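Long-range contacts in computational Design of Enzyme (Synthetic construct, PDB 3TP4), which is a computationally designed enzyme of TIM-barrel fold, probably made to carry an activated serine within a catalytic triad: residues A[34-40]-A[52-56]; A[65-71]-A[106-112]; A[171-176]-A[280-284]. One frame throughout, in Å; residues are numbered along the deposited sequence.

Contact 1: residues A[34-40]-A[52-56]; sequences FGHHGTT and TTSDV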
loop_
_atom_site.group_PDB
_atom_site.type_symbol
_atom_site.label_atom_id
_atom_site.label_comp_id
_atom_site.label_asym_id
_atom_site.label_seq_id
_atom_site.Cartn_x
_atom_site.Cartn_y
_atom_site.Cartn_z
ATOM N N PHE A 34 -8.113 -8.837 -12.293
ATOM C CA PHE A 34 -8.125 -7.504 -12.878
ATOM C C PHE A 34 -8.791 -6.510 -11.928
ATOM O O PHE A 34 -9.888 -6.754 -11.428
ATOM C CB PHE A 34 -8.865 -7.474 -14.221
ATOM C CG PHE A 34 -9.080 -6.080 -14.733
ATOM C CD1 PHE A 34 -8.007 -5.342 -15.218
ATOM C CD2 PHE A 34 -10.342 -5.488 -14.678
ATOM C CE1 PHE A 34 -8.195 -4.048 -15.682
ATOM C CE2 PHE A 34 -10.545 -4.193 -15.138
ATOM C CZ PHE A 34 -9.483 -3.475 -15.645
ATOM N N GLY A 35 -8.122 -5.390 -11.692
ATOM C CA GLY A 35 -8.659 -4.347 -10.829
ATOM C C GLY A 35 -8.851 -3.027 -11.554
ATOM O O GLY A 35 -8.177 -2.741 -12.552
ATOM N N HIS A 36 -9.784 -2.222 -11.057
ATOM C CA HIS A 36 -10.063 -0.924 -11.650
ATOM C C HIS A 36 -10.371 0.076 -10.545
ATOM O O HIS A 36 -11.121 -0.226 -9.613
ATOM C CB HIS A 36 -11.242 -1.024 -12.624
ATOM C CG HIS A 36 -11.503 0.233 -13.400
ATOM N ND1 HIS A 36 -12.776 0.673 -13.690
ATOM C CD2 HIS A 36 -10.656 1.129 -13.960
ATOM C CE1 HIS A 36 -12.705 1.795 -14.385
ATOM N NE2 HIS A 36 -11.431 2.094 -14.564
ATOM N N HIS A 37 -9.773 1.256 -10.659
ATOM C CA HIS A 37 -9.886 2.305 -9.643
ATOM C C HIS A 37 -11.193 3.084 -9.785
ATOM O O HIS A 37 -11.548 3.525 -10.887
ATOM C CB HIS A 37 -8.692 3.255 -9.749
ATOM C CG HIS A 37 -8.372 3.968 -8.472
ATOM N ND1 HIS A 37 -7.688 3.369 -7.437
ATOM C CD2 HIS A 37 -8.648 5.229 -8.062
ATOM C CE1 HIS A 37 -7.555 4.230 -6.442
ATOM N NE2 HIS A 37 -8.127 5.367 -6.797
ATOM N N GLY A 38 -11.906 3.232 -8.672
ATOM C CA GLY A 38 -13.170 3.950 -8.639
ATOM C C GLY A 38 -14.140 3.383 -9.654
ATOM O O GLY A 38 -14.792 4.121 -10.398
ATOM N N THR A 39 -14.244 2.061 -9.688
ATOM C CA THR A 39 -14.858 1.414 -10.838
ATOM C C THR A 39 -16.369 1.608 -10.879
ATOM O O THR A 39 -16.956 1.628 -11.956
ATOM C CB THR A 39 -14.487 -0.078 -10.942
ATOM O OG1 THR A 39 -14.815 -0.555 -12.252
ATOM C CG2 THR A 39 -15.226 -0.906 -9.896
ATOM N N THR A 40 -16.986 1.749 -9.706
ATOM C CA THR A 40 -18.419 2.003 -9.615
ATOM C C THR A 40 -18.733 3.450 -9.232
ATOM O O THR A 40 -19.884 3.782 -8.960
ATOM C CB THR A 40 -19.134 1.066 -8.608
ATOM O OG1 THR A 40 -18.536 1.190 -7.310
ATOM C CG2 THR A 40 -19.076 -0.393 -9.063
ATOM N N THR A 52 -23.088 0.827 -7.938
ATOM C CA THR A 52 -23.591 -0.458 -8.419
ATOM C C THR A 52 -23.336 -0.717 -9.910
ATOM O O THR A 52 -23.641 -1.803 -10.406
ATOM C CB THR A 52 -25.106 -0.627 -8.143
ATOM O OG1 THR A 52 -25.851 0.215 -9.034
ATOM C CG2 THR A 52 -25.432 -0.272 -6.676
ATOM N N THR A 53 -22.789 0.263 -10.623
ATOM C CA THR A 53 -22.532 0.088 -12.049
ATOM C C THR A 53 -21.109 0.499 -12.399
ATOM O O THR A 53 -20.498 1.275 -11.670
ATOM C CB THR A 53 -23.516 0.899 -12.911
ATOM O OG1 THR A 53 -23.379 2.295 -12.605
ATOM C CG2 THR A 53 -24.961 0.445 -12.655
ATOM N N SER A 54 -20.601 -0.006 -13.525
ATOM C CA SER A 54 -19.196 0.167 -13.912
ATOM C C SER A 54 -18.988 0.072 -15.427
ATOM O O SER A 54 -19.617 -0.755 -16.086
ATOM C CB SER A 54 -18.354 -0.911 -13.229
ATOM O OG SER A 54 -17.035 -0.948 -13.747
ATOM N N ASP A 55 -18.100 0.896 -15.978
ATOM C CA ASP A 55 -17.706 0.754 -17.379
ATOM C C ASP A 55 -17.158 -0.647 -17.657
ATOM O O ASP A 55 -17.275 -1.158 -18.766
ATOM C CB ASP A 55 -16.613 1.752 -17.759
ATOM C CG ASP A 55 -17.127 3.177 -17.865
ATOM O OD1 ASP A 55 -18.355 3.365 -17.855
ATOM O OD2 ASP A 55 -16.294 4.099 -17.962
ATOM N N VAL A 56 -16.524 -1.243 -16.655
ATOM C CA VAL A 56 -15.940 -2.566 -16.817
ATOM C C VAL A 56 -17.035 -3.598 -17.032
ATOM O O VAL A 56 -16.925 -4.458 -17.895
ATOM C CB VAL A 56 -15.097 -2.975 -15.603
ATOM C CG1 VAL A 56 -14.613 -4.413 -15.773
ATOM C CG2 VAL A 56 -13.922 -2.037 -15.441
HETATM O O HOH W 1 -16.361 2.580 -14.376
HETATM O O HOH W 2 -22.419 3.143 -10.206
#
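V56 reaches from the first turn of helix 55-60 to F34 and H36 of strand 32-37 and to T39 in the loop beyond. Its CB lies 4.1 Å from T39 OG1, and from there the two methyls part. CG1, anti to the backbone N (chi1 175°), approaches the ring of F34 at CE2. CG2 meets more: it comes to 3.4 Å from H36 ND1, sits 3.6 Å from T39 OG1, and also touches F34 CE2 at the rim of that ring, near its plane.

Beside this methyl contact runs a chain of polar links. H36 ND1 and T39 OG1 are hydrogen-bonded at 2.8 Å, with the hydroxyl at the edge of the imidazole and in its plane, which, with a weak bond from H36 NE2 to N324, probably steadies the turn of the ring. T39 OG1 is in turn bonded to S54 OG at 2.7 Å, and S54 OG accepts from V56 N at 3.0 Å with an N-H...O angle of 141°. T39 OG1 is therefore gripped by two bonds, and the serine joins loop to helix. A water accepts a hydrogen bond from D55 N and donates one to T39 O, bridging the backbones; a second water links T53 N with T40 O. The carboxylate of D55 turns instead to T45, L44 and N324.

S54 is thus a serine N-cap, holding the start of helix 55-60 against the loop that leaves strand 32-37, in the first part of a beta-alpha-beta unit of the TIM barrel. H37, on that same strand, bonds to S70 and E320 in what is probably the designed triad.

Contact 2: residues A[65-71]-A[106-112]; sequences AVFGWST and GVNTVGA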
loop_
_atom_site.group_PDB
_atom_site.type_symbol
_atom_site.label_atom_id
_atom_site.label_comp_id
_atom_site.label_asym_id
_atom_site.label_seq_id
_atom_site.Cartn_x
_atom_site.Cartn_y
_atom_site.Cartn_z
ATOM N N ALA A 65 -12.375 -7.971 -10.553
ATOM C CA ALA A 65 -12.183 -8.769 -9.339
ATOM C C ALA A 65 -11.652 -7.888 -8.216
ATOM O O ALA A 65 -11.865 -8.178 -7.035
ATOM C CB ALA A 65 -11.215 -9.935 -9.598
ATOM N N VAL A 66 -10.954 -6.815 -8.582
ATOM C CA VAL A 66 -10.429 -5.883 -7.584
ATOM C C VAL A 66 -11.032 -4.483 -7.783
ATOM O O VAL A 66 -11.009 -3.945 -8.884
ATOM C CB VAL A 66 -8.888 -5.830 -7.610
ATOM C CG1 VAL A 66 -8.386 -4.568 -6.909
ATOM C CG2 VAL A 66 -8.282 -7.109 -6.958
ATOM N N PHE A 67 -11.598 -3.924 -6.718
ATOM C CA PHE A 67 -12.159 -2.573 -6.737
ATOM C C PHE A 67 -11.185 -1.665 -6.001
ATOM O O PHE A 67 -10.986 -1.821 -4.792
ATOM C CB PHE A 67 -13.506 -2.542 -5.988
ATOM C CG PHE A 67 -14.662 -3.204 -6.728
ATOM C CD1 PHE A 67 -14.601 -4.540 -7.100
ATOM C CD2 PHE A 67 -15.827 -2.496 -6.994
ATOM C CE1 PHE A 67 -15.675 -5.154 -7.754
ATOM C CE2 PHE A 67 -16.907 -3.107 -7.648
ATOM C CZ PHE A 67 -16.827 -4.429 -8.027
ATOM N N GLY A 68 -10.570 -0.722 -6.708
ATOM C CA GLY A 68 -9.623 0.183 -6.075
ATOM C C GLY A 68 -10.267 1.511 -5.687
ATOM O O GLY A 68 -11.211 1.954 -6.336
ATOM N N TRP A 69 -9.746 2.140 -4.634
ATOM C CA TRP A 69 -10.260 3.412 -4.127
ATOM C C TRP A 69 -9.130 4.237 -3.513
ATOM O O TRP A 69 -8.137 3.682 -3.051
ATOM C CB TRP A 69 -11.263 3.172 -3.014
ATOM C CG TRP A 69 -12.254 2.129 -3.246
ATOM C CD1 TRP A 69 -12.257 0.877 -2.720
ATOM C CD2 TRP A 69 -13.446 2.246 -4.021
ATOM N NE1 TRP A 69 -13.371 0.197 -3.129
ATOM C CE2 TRP A 69 -14.122 1.018 -3.929
ATOM C CE3 TRP A 69 -14.006 3.272 -4.792
ATOM C CZ2 TRP A 69 -15.331 0.778 -4.586
ATOM C CZ3 TRP A 69 -15.208 3.036 -5.441
ATOM C CH2 TRP A 69 -15.855 1.800 -5.338
ATOM N N SER A 70 -9.286 5.558 -3.492
ATOM C CA SER A 70 -8.295 6.425 -2.842
ATOM C C SER A 70 -8.858 6.985 -1.539
ATOM O O SER A 70 -10.053 7.235 -1.451
ATOM C CB SER A 70 -7.914 7.587 -3.759
ATOM O OG SER A 70 -7.272 7.119 -4.931
ATOM N N THR A 71 -8.007 7.185 -0.531
ATOM C CA THR A 71 -8.472 7.798 0.717
ATOM C C THR A 71 -8.935 9.230 0.468
ATOM O O THR A 71 -9.640 9.820 1.278
ATOM C CB THR A 71 -7.393 7.802 1.796
ATOM O OG1 THR A 71 -6.228 8.475 1.302
ATOM C CG2 THR A 71 -7.044 6.371 2.200
ATOM N N GLY A 106 -16.236 -8.661 -5.366
ATOM C CA GLY A 106 -14.898 -8.140 -5.598
ATOM C C GLY A 106 -14.044 -8.044 -4.341
ATOM O O GLY A 106 -14.553 -8.175 -3.221
ATOM N N VAL A 107 -12.743 -7.817 -4.535
ATOM C CA VAL A 107 -11.794 -7.563 -3.447
ATOM C C VAL A 107 -11.458 -6.067 -3.424
ATOM O O VAL A 107 -11.231 -5.453 -4.465
ATOM C CB VAL A 107 -10.489 -8.397 -3.624
ATOM C CG1 VAL A 107 -9.412 -7.986 -2.599
ATOM C CG2 VAL A 107 -10.791 -9.893 -3.513
ATOM N N ASN A 108 -11.441 -5.477 -2.239
ATOM C CA ASN A 108 -11.239 -4.041 -2.119
ATOM C C ASN A 108 -9.799 -3.660 -1.799
ATOM O O ASN A 108 -9.172 -4.243 -0.908
ATOM C CB ASN A 108 -12.165 -3.454 -1.040
ATOM C CG ASN A 108 -13.617 -3.369 -1.494
ATOM O OD1 ASN A 108 -14.005 -2.429 -2.192
ATOM N ND2 ASN A 108 -14.428 -4.341 -1.089
ATOM N N THR A 109 -9.282 -2.674 -2.521
ATOM C CA THR A 109 -8.011 -2.067 -2.154
ATOM C C THR A 109 -8.175 -0.557 -1.995
ATOM O O THR A 109 -8.875 0.090 -2.781
ATOM C CB THR A 109 -6.911 -2.369 -3.177
ATOM O OG1 THR A 109 -5.673 -1.812 -2.711
ATOM C CG2 THR A 109 -7.256 -1.758 -4.525
ATOM N N VAL A 110 -7.540 -0.013 -0.959
ATOM C CA VAL A 110 -7.622 1.404 -0.626
ATOM C C VAL A 110 -6.210 1.945 -0.476
ATOM O O VAL A 110 -5.409 1.417 0.304
ATOM C CB VAL A 110 -8.380 1.631 0.697
ATOM C CG1 VAL A 110 -8.178 3.066 1.182
ATOM C CG2 VAL A 110 -9.883 1.280 0.551
ATOM N N GLY A 111 -5.898 2.992 -1.232
ATOM C CA GLY A 111 -4.552 3.547 -1.242
ATOM C C GLY A 111 -4.559 4.981 -0.748
ATOM O O GLY A 111 -5.513 5.713 -0.985
ATOM N N ALA A 112 -3.511 5.378 -0.038
ATOM C CA ALA A 112 -3.356 6.765 0.389
ATOM C C ALA A 112 -2.193 7.372 -0.379
ATOM O O ALA A 112 -1.036 7.002 -0.159
ATOM C CB ALA A 112 -3.097 6.837 1.897
#
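V66 to S70 pair one-to-one with V107 to G111 as parallel strands whose axes come within 4.6 Å and differ in direction by 22°. The bonds pass alternately between the strands: V107 N to A65 O, F67 N to V107 O, T109 N to F67 O, W69 N to T109 O, G111 N to W69 O and T71 N to G111 O. The W69 N bond is the most bent of the six.

F67, N108, W69 and V110 lie on the face covered by helix 87-104, which links the two strands in a beta-alpha-beta crossover of the barrel, while V66, V107, T109 and S70 occupy the inner face, where S70 meets H37. On the helix side the indole of W69 delivers NE1 to N108 OD1 at 2.9 Å, nearly straight at 172°, on a lone pair in the carbonyl plane; ring and amide are almost coplanar. A torsion that sets W69 CG beside the backbone N (chi1 -45°) also leaves CD1 4.1 Å from V110 CG2. Putting an alanine at W69 would probably leave the N108 oxygen without its donor and open a gap beside V110.

G106 lets F67 CE1 lie 3.8 Å from its CA, where a side chain would collide with the ring. Inside the barrel, T109 CG2 is pressed to 3.4 Å from G68 CA, and T109 OG1 turns to V169 O. T71 CG2 crosses V110 CG1 at 3.6 Å, its hydroxyl bonded to Y147.

Contact 3: residues A[171-176]-A[280-284]; sequences RPWHEN and FTRFG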
loop_
_atom_site.group_PDB
_atom_site.type_symbol
_atom_site.label_atom_id
_atom_site.label_comp_id
_atom_site.label_asym_id
_atom_site.label_seq_id
_atom_site.Cartn_x
_atom_site.Cartn_y
_atom_site.Cartn_z
ATOM N N ARG A 171 -2.928 0.414 1.193
ATOM C CA ARG A 171 -1.622 0.789 0.678
ATOM C C ARG A 171 -1.277 2.206 1.108
ATOM O O ARG A 171 -1.637 3.175 0.430
ATOM C CB ARG A 171 -1.602 0.710 -0.848
ATOM C CG ARG A 171 -0.259 1.095 -1.441
ATOM C CD ARG A 171 -0.273 1.026 -2.963
ATOM N NE ARG A 171 1.065 1.263 -3.498
ATOM C CZ ARG A 171 1.362 1.295 -4.793
ATOM N NH1 ARG A 171 0.411 1.091 -5.708
ATOM N NH2 ARG A 171 2.613 1.529 -5.164
ATOM N N PRO A 172 -0.560 2.337 2.232
ATOM C CA PRO A 172 -0.300 3.676 2.783
ATOM C C PRO A 172 0.909 4.402 2.174
ATOM O O PRO A 172 2.035 3.908 2.241
ATOM C CB PRO A 172 -0.068 3.398 4.273
ATOM C CG PRO A 172 0.464 2.010 4.320
ATOM C CD PRO A 172 -0.139 1.256 3.145
ATOM N N TRP A 173 0.651 5.572 1.591
ATOM C CA TRP A 173 1.683 6.518 1.141
ATOM C C TRP A 173 2.441 6.084 -0.108
ATOM O O TRP A 173 3.588 5.622 -0.029
ATOM C CB TRP A 173 2.649 6.855 2.287
ATOM C CG TRP A 173 1.934 7.079 3.588
ATOM C CD1 TRP A 173 2.186 6.459 4.779
ATOM C CD2 TRP A 173 0.831 7.966 3.822
ATOM N NE1 TRP A 173 1.306 6.905 5.738
ATOM C CE2 TRP A 173 0.473 7.838 5.181
ATOM C CE3 TRP A 173 0.124 8.868 3.021
ATOM C CZ2 TRP A 173 -0.566 8.576 5.756
ATOM C CZ3 TRP A 173 -0.923 9.588 3.587
ATOM C CH2 TRP A 173 -1.252 9.443 4.943
ATOM N N HIS A 174 1.792 6.239 -1.263
ATOM C CA HIS A 174 2.420 5.937 -2.543
ATOM C C HIS A 174 2.247 7.124 -3.507
ATOM O O HIS A 174 1.309 7.910 -3.384
ATOM C CB HIS A 174 1.839 4.645 -3.148
ATOM C CG HIS A 174 0.375 4.736 -3.447
ATOM N ND1 HIS A 174 -0.118 4.854 -4.729
ATOM C CD2 HIS A 174 -0.702 4.769 -2.625
ATOM C CE1 HIS A 174 -1.438 4.932 -4.687
ATOM N NE2 HIS A 174 -1.816 4.889 -3.422
ATOM N N GLU A 175 3.171 7.232 -4.455
ATOM C CA GLU A 175 3.253 8.353 -5.388
ATOM C C GLU A 175 2.283 8.182 -6.539
ATOM O O GLU A 175 2.283 7.146 -7.200
ATOM C CB GLU A 175 4.682 8.428 -5.931
ATOM C CG GLU A 175 4.919 9.472 -7.018
ATOM C CD GLU A 175 4.521 10.880 -6.593
ATOM O OE1 GLU A 175 5.339 11.569 -5.955
ATOM O OE2 GLU A 175 3.384 11.289 -6.888
ATOM N N ASN A 176 1.476 9.206 -6.807
ATOM C CA ASN A 176 0.513 9.131 -7.904
ATOM C C ASN A 176 0.994 9.634 -9.268
ATOM O O ASN A 176 0.300 9.476 -10.261
ATOM C CB ASN A 176 -0.810 9.784 -7.516
ATOM C CG ASN A 176 -1.668 8.875 -6.656
ATOM O OD1 ASN A 176 -1.923 7.718 -7.013
ATOM N ND2 ASN A 176 -2.099 9.383 -5.510
ATOM N N PHE A 280 0.892 -6.961 -9.241
ATOM C CA PHE A 280 1.181 -5.883 -10.193
ATOM C C PHE A 280 0.245 -4.710 -9.841
ATOM O O PHE A 280 -0.738 -4.444 -10.534
ATOM C CB PHE A 280 0.930 -6.405 -11.620
ATOM C CG PHE A 280 1.415 -5.491 -12.734
ATOM C CD1 PHE A 280 1.987 -4.250 -12.466
ATOM C CD2 PHE A 280 1.264 -5.884 -14.066
ATOM C CE1 PHE A 280 2.412 -3.406 -13.519
ATOM C CE2 PHE A 280 1.678 -5.059 -15.120
ATOM C CZ PHE A 280 2.253 -3.825 -14.854
ATOM N N THR A 281 0.551 -4.019 -8.745
ATOM C CA THR A 281 -0.416 -3.113 -8.119
ATOM C C THR A 281 -1.002 -2.071 -9.056
ATOM O O THR A 281 -2.183 -1.753 -8.966
ATOM C CB THR A 281 0.148 -2.435 -6.836
ATOM O OG1 THR A 281 1.507 -2.016 -7.052
ATOM C CG2 THR A 281 0.085 -3.412 -5.666
ATOM N N ARG A 282 -0.188 -1.531 -9.950
ATOM C CA ARG A 282 -0.703 -0.560 -10.899
ATOM C C ARG A 282 -0.159 -0.779 -12.295
ATOM O O ARG A 282 1.056 -0.904 -12.493
ATOM C CB ARG A 282 -0.385 0.862 -10.432
ATOM C CG ARG A 282 -1.093 1.262 -9.163
ATOM C CD ARG A 282 -0.797 2.722 -8.835
ATOM N NE ARG A 282 -1.640 3.639 -9.605
ATOM C CZ ARG A 282 -1.638 4.961 -9.436
ATOM N NH1 ARG A 282 -0.829 5.516 -8.536
ATOM N NH2 ARG A 282 -2.440 5.727 -10.158
ATOM N N PHE A 283 -1.070 -0.828 -13.260
ATOM C CA PHE A 283 -0.695 -0.957 -14.658
ATOM C C PHE A 283 -1.647 -0.137 -15.512
ATOM O O PHE A 283 -2.791 0.105 -15.120
ATOM C CB PHE A 283 -0.712 -2.428 -15.098
ATOM C CG PHE A 283 -2.051 -2.907 -15.621
ATOM C CD1 PHE A 283 -3.088 -3.216 -14.749
ATOM C CD2 PHE A 283 -2.261 -3.061 -16.982
ATOM C CE1 PHE A 283 -4.307 -3.685 -15.227
ATOM C CE2 PHE A 283 -3.485 -3.514 -17.473
ATOM C CZ PHE A 283 -4.511 -3.828 -16.594
ATOM N N GLY A 284 -1.192 0.272 -16.692
ATOM C CA GLY A 284 -2.070 0.985 -17.608
ATOM C C GLY A 284 -1.320 1.654 -18.750
ATOM O O GLY A 284 -0.091 1.690 -18.752
HETATM O O HOH W 3 1.340 4.497 -7.212
HETATM O O HOH W 4 -2.037 8.473 -10.858
#
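R282 brings its chain to the edges of two flat groups, the guanidinium of R171 and the ring of H174, which are themselves layered: H174 CG lies over one face of the R171 guanidinium, and R171 CD over one face of the imidazole. CG of R282 is in the plane of the R171 guanidinium, 3.8 Å from R171 NH1, and R282 NH1 sits in the plane of the H174 ring at its edge, the R282 guanidinium standing 84° to that ring. A bend at chi3 (81°) turns the R282 head toward 174-176.

There R282 NH1 gives a weak hydrogen bond to N176 OD1 (2.9 Å), the amide plane turned 76° from the guanidinium. Because N176 ND2 is bonded to E115, the amide is likely held with its oxygen facing the arginine. One water accepts from R282 NH1 at 2.7 Å, donates a hydrogen bond to E175 O and bonds to H174 ND1; another accepts from R282 NH2 and donates to N176 O. Water thus carries much of the polar link between the two segments.

R171, extended from CG to NE, runs to T281 but makes its salt bridge with D246, which also bonds the T281 hydroxyl. That anion probably eases the like charges of the two arginines, R171 NH1 and R282 NE being 5.1 Å apart. R282 reaches close to S70, H37 and E320 without touching them, so this polar cluster lines the neighbourhood of the probable designed active site in the TIM barrel.

From the N terminus, strand 32-37 runs into a long loop, which contact 1 closes over the 11 residues between its segments, at the start of helix 55-60. The chain then enters strand 66-70, and contact 2 closes the crossover through helix 87-104. Contact 3 spans 103 intervening residues, from strand 168-174 to strand 282-285. The three follow in series; none nests or crosses. In space they join: H37 NE2 and S70 OG, probably hydrogen-bonded at 2.7 Å, tie contact 1 to contact 2, while backbone bonds of R171 with V110 and A112 set contact 3 beside contact 2. The rings of F34 and F283 touch, joining contact 1 to contact 3.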